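Local coordinates for nuclear protein localization protein 4 homolog (Drosophila melanogaster, PDB 4RV0), which is probably part of a complex that binds ubiquitinated proteins and is needed to export misfolded proteins from the endoplasmic reticulum for degradation by the proteasome, at residues Asp36-Gln39 against Asn40-Val44. Numbering follows the deposited sequence.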
loop_
_atom_site.group_PDB
_atom_site.type_symbol
_atom_site.label_atom_id
_atom_site.label_comp_id
_atom_site.label_asym_id
_atom_site.label_seq_id
_atom_site.Cartn_x
_atom_site.Cartn_y
_atom_site.Cartn_z
ATOM N N ASP B 36 20.758 -6.689 -10.953
ATOM C CA ASP B 36 21.861 -5.777 -10.653
ATOM C C ASP B 36 21.329 -4.410 -10.212
ATOM O O ASP B 36 21.865 -3.794 -9.290
ATOM C CB ASP B 36 22.814 -5.610 -11.857
ATOM C CG ASP B 36 23.655 -6.861 -12.147
ATOM O OD1 ASP B 36 23.941 -7.628 -11.201
ATOM O OD2 ASP B 36 24.050 -7.060 -13.328
ATOM N N SER B 37 20.292 -3.934 -10.889
ATOM C CA SER B 37 19.662 -2.664 -10.542
ATOM C C SER B 37 19.104 -2.690 -9.114
ATOM O O SER B 37 19.272 -1.735 -8.345
ATOM C CB SER B 37 18.547 -2.345 -11.532
ATOM O OG SER B 37 19.062 -2.229 -12.841
ATOM N N VAL B 38 18.442 -3.785 -8.762
ATOM C CA VAL B 38 17.897 -3.917 -7.422
ATOM C C VAL B 38 18.994 -3.931 -6.363
ATOM O O VAL B 38 18.891 -3.238 -5.349
ATOM C CB VAL B 38 16.995 -5.156 -7.302
ATOM C CG1 VAL B 38 16.554 -5.343 -5.867
ATOM C CG2 VAL B 38 15.779 -5.001 -8.216
ATOM N N GLN B 39 20.066 -4.677 -6.633
ATOM C CA GLN B 39 21.200 -4.774 -5.718
ATOM C C GLN B 39 21.815 -3.427 -5.386
ATOM O O GLN B 39 22.126 -3.138 -4.227
ATOM C CB GLN B 39 22.268 -5.695 -6.326
ATOM C CG GLN B 39 23.614 -5.703 -5.603
ATOM C CD GLN B 39 23.558 -6.371 -4.238
ATOM O OE1 GLN B 39 22.560 -6.997 -3.885
ATOM N NE2 GLN B 39 24.663 -6.298 -3.492
ATOM N N ASN B 40 22.000 -2.611 -6.415
ATOM C CA ASN B 40 22.556 -1.278 -6.272
ATOM C C ASN B 40 21.614 -0.298 -5.552
ATOM O O ASN B 40 22.062 0.663 -4.941
ATOM C CB ASN B 40 22.954 -0.737 -7.650
ATOM C CG ASN B 40 24.095 -1.533 -8.280
ATOM O OD1 ASN B 40 24.880 -2.179 -7.580
ATOM N ND2 ASN B 40 24.210 -1.458 -9.601
ATOM N N ALA B 41 20.312 -0.528 -5.669
ATOM C CA ALA B 41 19.314 0.354 -5.057
ATOM C C ALA B 41 18.999 -0.011 -3.597
ATOM O O ALA B 41 18.498 0.814 -2.829
ATOM C CB ALA B 41 18.046 0.352 -5.890
ATOM N N LEU B 42 19.216 -1.269 -3.245
ATOM C CA LEU B 42 18.845 -1.782 -1.931
ATOM C C LEU B 42 20.042 -2.279 -1.133
ATOM O O LEU B 42 21.089 -2.619 -1.696
ATOM C CB LEU B 42 17.847 -2.926 -2.074
ATOM C CG LEU B 42 16.457 -2.614 -2.627
ATOM C CD1 LEU B 42 15.617 -3.881 -2.678
ATOM C CD2 LEU B 42 15.758 -1.526 -1.797
ATOM N N LYS B 43 19.871 -2.334 0.178
ATOM C CA LYS B 43 20.835 -2.976 1.056
ATOM C C LYS B 43 20.408 -4.422 1.269
ATOM O O LYS B 43 19.759 -4.731 2.268
ATOM C CB LYS B 43 20.973 -2.258 2.403
ATOM C CG LYS B 43 22.126 -2.846 3.248
ATOM C CD LYS B 43 22.084 -2.412 4.713
ATOM C CE LYS B 43 23.235 -3.043 5.509
ATOM N NZ LYS B 43 24.391 -2.115 5.662
ATOM N N VAL B 44 20.713 -5.302 0.320
ATOM C CA VAL B 44 20.368 -6.711 0.490
ATOM C C VAL B 44 21.510 -7.701 0.248
ATOM O O VAL B 44 22.527 -7.376 -0.355
ATOM C CB VAL B 44 19.205 -7.118 -0.433
ATOM C CG1 VAL B 44 17.903 -6.428 -0.004
ATOM C CG2 VAL B 44 19.541 -6.782 -1.876
HETATM O O HOH W 1 24.932 -8.318 -1.670
#
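The side-chain amide of Asn40 lies with one face over the carbonyl oxygen of Asp36. Asp36 O stands 3.3 Å from Asn40 CG, nearly straight above the plane. It is also close to Asn40 ND2, but the hydrogens of that group point along the amide plane, and no hydrogen bond forms. Asn40 CG sits beside its own backbone N (chi1 -66°), and this turns the amide back over the preceding helical turn. The second flat group, the amide of Gln39, is met beyond its outer end rather than over a face. Val44 CG2 lies 3.6 Å from Gln39 OE1, somewhat off the plane. A water accepts from Gln39 NE2 at 2.7 Å and donates to Val44 O at 2.9 Å. A bend at chi2 (70°) carries the Gln39 amide toward Val44, and the two side chains pass in opposite directions.

The backbone ends the helix 31-41 here. Asn40 N donates to Asp36 O at 3.1 Å with an N-H...O angle of 161°. Ala41 N donates to Ser37 O, with a weak second bond to Val38 O. Leu42 N also reaches Val38 O, at 2.9 Å, but Leu42 itself has already left helical geometry. On the inner side Val38 CG1 packs beside Leu42 CD1 at 3.6 Å. Both side chains also rest on Leu79 of strand 76-80, so this apolar pair joins the helix end to the sheet of the ubiquitin-like domain.

Asp36 OD2 is held one turn back by a salt bridge to Lys32. The helix end is held in two ways. Apolar contacts of Val38 and Leu42 with Leu79 hold the face turned to the sheet. On the exposed flank a water links Gln39 NE2 to Val44 O, and so ties the chain leaving the helix to its last turn.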